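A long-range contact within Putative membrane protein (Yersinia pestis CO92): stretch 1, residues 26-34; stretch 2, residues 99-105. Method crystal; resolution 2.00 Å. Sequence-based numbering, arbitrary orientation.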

ATOM      1  N   SER A  26       3.837  11.360  -1.611  1.00 35.50           N
ATOM      2  CA  SER A  26       2.496  11.723  -2.068  1.00 39.65           C
ATOM      3  C   SER A  26       1.421  11.044  -1.230  1.00 38.16           C
ATOM      4  O   SER A  26       0.400  11.658  -0.892  1.00 38.90           O
ATOM      5  CB  SER A  26       2.326  11.368  -3.544  1.00 45.49           C
ATOM      6  OG  SER A  26       3.145  12.215  -4.327  1.00 58.07           O
HETATM    7  N   MSE A  27       1.632   9.783  -0.879  1.00 30.89           N
HETATM    8  CA  MSE A  27       0.693   9.070  -0.021  1.00 33.70           C
HETATM    9  C   MSE A  27       0.618   9.679   1.382  1.00 38.88           C
HETATM   10  O   MSE A  27      -0.467   9.791   1.962  1.00 41.32           O
HETATM   11  CB  MSE A  27       1.075   7.589   0.060  1.00 31.18           C
HETATM   12  CG  MSE A  27       0.200   6.793   1.001  1.00 40.69           C
HETATM   13 SE   MSE A  27       0.897   5.000   1.130  0.56 40.75          SE
HETATM   14  CE  MSE A  27       2.540   5.456   2.092  1.00 36.57           C
ATOM     15  N   LEU A  28       1.768  10.080   1.932  1.00 37.70           N
ATOM     16  CA  LEU A  28       1.756  10.689   3.259  1.00 37.97           C
ATOM     17  C   LEU A  28       0.956  11.984   3.265  1.00 37.48           C
ATOM     18  O   LEU A  28       0.215  12.256   4.213  1.00 41.39           O
ATOM     19  CB  LEU A  28       3.185  10.945   3.740  1.00 34.32           C
ATOM     20  CG  LEU A  28       4.057   9.695   3.868  1.00 39.31           C
ATOM     21  CD1 LEU A  28       5.470  10.097   4.283  1.00 39.94           C
ATOM     22  CD2 LEU A  28       3.453   8.730   4.870  1.00 40.15           C
ATOM     23  N   GLN A  29       1.090  12.794   2.210  1.00 39.24           N
ATOM     24  CA  GLN A  29       0.375  14.067   2.145  1.00 46.60           C
ATOM     25  C   GLN A  29      -1.122  13.887   2.328  1.00 51.88           C
ATOM     26  O   GLN A  29      -1.787  14.770   2.874  1.00 55.47           O
ATOM     27  CB  GLN A  29       0.638  14.755   0.809  1.00 50.42           C
ATOM     28  CG  GLN A  29       2.036  15.273   0.630  1.00 66.19           C
ATOM     29  CD  GLN A  29       2.212  15.939  -0.724  1.00 78.33           C
ATOM     30  OE1 GLN A  29       3.065  15.539  -1.521  1.00 76.38           O
ATOM     31  NE2 GLN A  29       1.392  16.955  -0.995  1.00 87.12           N
ATOM     32  N   GLU A  30      -1.668  12.754   1.886  1.00 51.75           N
ATOM     33  CA  GLU A  30      -3.095  12.490   1.964  1.00 52.18           C
ATOM     34  C   GLU A  30      -3.486  11.707   3.208  1.00 53.64           C
ATOM     35  O   GLU A  30      -4.634  11.269   3.310  1.00 60.94           O
ATOM     36  CB  GLU A  30      -3.562  11.740   0.715  1.00 54.76           C
ATOM     37  CG  GLU A  30      -3.149  12.406  -0.585  1.00 60.21           C
ATOM     38  CD  GLU A  30      -4.287  12.492  -1.586  1.00 65.46           C
ATOM     39  OE1 GLU A  30      -5.449  12.640  -1.155  1.00 68.32           O
ATOM     40  OE2 GLU A  30      -4.017  12.404  -2.804  1.00 68.87           O
HETATM   41  N   MSE A  31      -2.563  11.485   4.133  1.00 49.34           N
HETATM   42  CA  MSE A  31      -2.945  10.989   5.441  1.00 44.69           C
HETATM   43  C   MSE A  31      -3.074  12.186   6.368  1.00 45.65           C
HETATM   44  O   MSE A  31      -2.366  13.173   6.203  1.00 48.51           O
HETATM   45  CB  MSE A  31      -1.918  10.010   5.996  1.00 44.73           C
HETATM   46  CG  MSE A  31      -1.805   8.707   5.253  1.00 41.44           C
HETATM   47 SE   MSE A  31      -0.447   7.660   6.118  0.57 38.33          SE
HETATM   48  CE  MSE A  31      -0.364   6.144   4.890  1.00 38.59           C
ATOM     49  N   GLY A  32      -3.967  12.107   7.346  1.00 41.07           N
ATOM     50  CA  GLY A  32      -4.048  13.151   8.345  1.00 46.19           C
ATOM     51  C   GLY A  32      -2.818  13.178   9.232  1.00 42.54           C
ATOM     52  O   GLY A  32      -2.004  12.250   9.232  1.00 37.85           O
ATOM     53  N   PRO A  33      -2.660  14.250  10.015  1.00 46.10           N
ATOM     54  CA  PRO A  33      -1.420  14.386  10.807  1.00 45.28           C
ATOM     55  C   PRO A  33      -1.209  13.255  11.804  1.00 44.83           C
ATOM     56  O   PRO A  33      -0.123  12.668  11.841  1.00 40.19           O
ATOM     57  CB  PRO A  33      -1.594  15.745  11.502  1.00 51.95           C
ATOM     58  CG  PRO A  33      -2.682  16.441  10.747  1.00 54.29           C
ATOM     59  CD  PRO A  33      -3.578  15.377  10.207  1.00 48.13           C
ATOM     60  N   ARG A  34      -2.222  12.913  12.608  1.00 44.88           N
ATOM     61  CA  ARG A  34      -2.043  11.819  13.560  1.00 44.29           C
ATOM     62  C   ARG A  34      -1.803  10.493  12.842  1.00 42.63           C
ATOM     63  O   ARG A  34      -0.903   9.725  13.211  1.00 41.58           O
ATOM     64  CB  ARG A  34      -3.250  11.717  14.489  1.00 47.89           C
ATOM     65  CG  ARG A  34      -3.091  10.601  15.496  1.00 55.20           C
ATOM     66  CD  ARG A  34      -3.992  10.761  16.701  1.00 61.48           C
ATOM     67  NE  ARG A  34      -5.404  10.511  16.425  1.00 63.16           N
ATOM     68  CZ  ARG A  34      -6.383  11.364  16.721  1.00 66.54           C
ATOM     69  NH1 ARG A  34      -6.106  12.531  17.298  1.00 64.70           N
ATOM     70  NH2 ARG A  34      -7.640  11.045  16.450  1.00 67.29           N
ATOM     71  N   PHE A  99      -8.346   3.210   8.032  1.00 60.55           N
ATOM     72  CA  PHE A  99      -7.928   4.124   9.082  1.00 63.81           C
ATOM     73  C   PHE A  99      -7.018   5.223   8.544  1.00 57.85           C
ATOM     74  O   PHE A  99      -7.291   6.414   8.730  1.00 58.79           O
ATOM     75  CB  PHE A  99      -7.197   3.408  10.201  1.00 68.32           C
ATOM     76  CG  PHE A  99      -6.477   4.369  11.099  1.00 71.31           C
ATOM     77  CD1 PHE A  99      -7.194   5.219  11.931  1.00 78.23           C
ATOM     78  CD2 PHE A  99      -5.107   4.499  11.050  1.00 65.36           C
ATOM     79  CE1 PHE A  99      -6.555   6.125  12.761  1.00 74.09           C
ATOM     80  CE2 PHE A  99      -4.457   5.408  11.879  1.00 72.27           C
ATOM     81  CZ  PHE A  99      -5.184   6.225  12.724  1.00 70.68           C
ATOM     82  N   TYR A 100      -5.905   4.836   7.908  1.00 55.26           N
ATOM     83  CA  TYR A 100      -4.861   5.815   7.605  1.00 56.42           C
ATOM     84  C   TYR A 100      -5.372   6.904   6.676  1.00 56.20           C
ATOM     85  O   TYR A 100      -4.917   8.057   6.763  1.00 53.66           O
ATOM     86  CB  TYR A 100      -3.633   5.124   7.013  1.00 53.98           C
ATOM     87  CG  TYR A 100      -2.799   4.369   8.031  1.00 57.54           C
ATOM     88  CD1 TYR A 100      -2.250   5.014   9.133  1.00 61.86           C
ATOM     89  CD2 TYR A 100      -2.553   3.011   7.882  1.00 62.59           C
ATOM     90  CE1 TYR A 100      -1.484   4.317  10.071  1.00 65.53           C
ATOM     91  CE2 TYR A 100      -1.782   2.311   8.798  1.00 64.95           C
ATOM     92  CZ  TYR A 100      -1.257   2.964   9.892  1.00 70.55           C
ATOM     93  OH  TYR A 100      -0.501   2.257  10.801  1.00 73.14           O
ATOM     94  N   PHE A 101      -6.347   6.578   5.819  1.00 51.85           N
ATOM     95  CA  PHE A 101      -6.947   7.548   4.909  1.00 56.99           C
ATOM     96  C   PHE A 101      -8.362   7.952   5.344  1.00 58.23           C
ATOM     97  O   PHE A 101      -9.189   8.337   4.514  1.00 56.19           O
ATOM     98  CB  PHE A 101      -6.935   6.995   3.483  1.00 51.12           C
ATOM     99  CG  PHE A 101      -5.559   6.591   3.015  1.00 47.31           C
ATOM    100  CD1 PHE A 101      -4.585   7.552   2.778  1.00 47.44           C
ATOM    101  CD2 PHE A 101      -5.229   5.253   2.845  1.00 45.63           C
ATOM    102  CE1 PHE A 101      -3.310   7.192   2.362  1.00 47.77           C
ATOM    103  CE2 PHE A 101      -3.964   4.880   2.429  1.00 46.80           C
ATOM    104  CZ  PHE A 101      -3.001   5.849   2.183  1.00 45.70           C
ATOM    105  N   ALA A 102      -8.628   7.916   6.649  1.00 64.18           N
ATOM    106  CA  ALA A 102      -9.978   8.180   7.156  1.00 68.98           C
ATOM    107  C   ALA A 102     -10.495   9.551   6.727  1.00 70.33           C
ATOM    108  O   ALA A 102     -11.678   9.699   6.402  1.00 70.77           O
ATOM    109  CB  ALA A 102      -9.991   8.058   8.675  1.00 62.51           C
ATOM    110  N   GLU A 103      -9.623  10.559   6.700  1.00 59.36           N
ATOM    111  CA  GLU A 103     -10.044  11.907   6.327  1.00 68.19           C
ATOM    112  C   GLU A 103     -10.522  12.005   4.881  1.00 69.10           C
ATOM    113  O   GLU A 103     -11.201  12.979   4.530  1.00 72.46           O
ATOM    114  CB  GLU A 103      -8.898  12.892   6.558  1.00 69.17           C
ATOM    115  CG  GLU A 103      -8.499  13.035   8.018  1.00 74.53           C
ATOM    116  CD  GLU A 103      -7.450  14.119   8.228  1.00 85.20           C
ATOM    117  OE1 GLU A 103      -6.792  14.507   7.231  1.00 86.78           O
ATOM    118  OE2 GLU A 103      -7.289  14.583   9.384  1.00 86.61           O
ATOM    119  N   LEU A 104     -10.169  11.034   4.034  1.00 58.29           N
ATOM    120  CA  LEU A 104     -10.640  10.988   2.655  1.00 59.02           C
ATOM    121  C   LEU A 104     -12.059  10.462   2.534  1.00 60.90           C
ATOM    122  O   LEU A 104     -12.642  10.565   1.450  1.00 66.90           O
ATOM    123  CB  LEU A 104      -9.716  10.113   1.804  1.00 50.58           C
ATOM    124  CG  LEU A 104      -8.257  10.545   1.802  1.00 48.92           C
ATOM    125  CD1 LEU A 104      -7.451   9.716   0.799  1.00 50.91           C
ATOM    126  CD2 LEU A 104      -8.203  12.003   1.451  1.00 51.49           C
ATOM    127  N   ASP A 105     -12.606   9.872   3.599  1.00 59.86           N
ATOM    128  CA  ASP A 105     -13.997   9.416   3.624  1.00 71.78           C
ATOM    129  C   ASP A 105     -14.219   8.302   2.599  1.00 69.82           C
ATOM    130  O   ASP A 105     -15.155   8.340   1.800  1.00 69.27           O
ATOM    131  CB  ASP A 105     -14.958  10.585   3.383  1.00 80.43           C
ATOM    132  CG  ASP A 105     -16.147  10.579   4.325  1.00 95.76           C
ATOM    133  OD1 ASP A 105     -16.732   9.498   4.552  1.00 96.05           O
ATOM    134  OD2 ASP A 105     -16.494  11.668   4.836  1.00102.21           O
TER
HETATM  135  O   HOH W   1      -6.526  10.591   6.792  1.00 42.19           O

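Two stretches of one chain, whose touching residues are at least 68 apart in sequence, pack together and bury 421 Å² between them, counting both sides. Phe101, Met31 and Glu30 have the most surface covered. No direct hydrogen bond crosses the contact; it is held by apolar packing and by one bridging water.

Phe101 is the first residue after its helix to leave helical phi/psi. Its CA-to-CB bond points sideways to the other stretch, but with chi1 near -55° (m) the ring reaches back to it. There the ring meets three residues. Met27, a selenomethionine on the last helical turn before the loop, sets CG 3.5 Å from Phe101 CZ, near the ring plane and therefore at the edge. The carbonyl oxygen of Glu30 also lies at the edge, with Glu30 O 3.8 Å from Phe101 CD1; the hydrogens around an aromatic ring carry a slight positive charge, so an oxygen is well tolerated there. Met31 CG approaches obliquely, 3.6 Å from Phe101 CE1.

Met31, also selenomethionine, is buried, and its CA lies 5.3 Å from the CA of Phe101. With chi1 m and chi2 and chi3 t, its extended side chain brings the selenium within reach of both aromatic rings. Its selenium sits 5.4 Å from the centroid of the Phe101 ring and 5.2 Å from that of Tyr100, oblique to each, at 35° and 45° off the ring normals. Met31 CE packs 4.0 Å from Tyr100 CB, and Met31 CG touches the backbone at Tyr100 O, 3.5 Å away.

Glu30 contributes more than its carbonyl. Its side chain also reaches Leu104, whose CA-to-CB bond points toward stretch 1: Glu30 OE1 is 3.8 Å from Leu104 CD2, a van der Waals contact, while OE2 is hydrogen-bonded elsewhere in the structure.

Beside this packing, water 1 joins the two backbones. It accepts from Gly32 N (3.0 Å from its O) and from Glu103 N (3.1 Å), and donates to Tyr100 O (3.0 Å). Gly32 N and Tyr100 O are themselves 4.2 Å apart, too far for a direct hydrogen bond, and the water spans the gap. Gly32, at the N-cap position of the next helix, also lets the Glu103 carboxylate come close: Gly32 CA is 3.3 Å from Glu103 OE1, and an ideal CB on Gly32 would lie 2.6 Å from Glu103 OE2, a clash. Pro33 CD also lies 3.9 Å from Glu103 OE2.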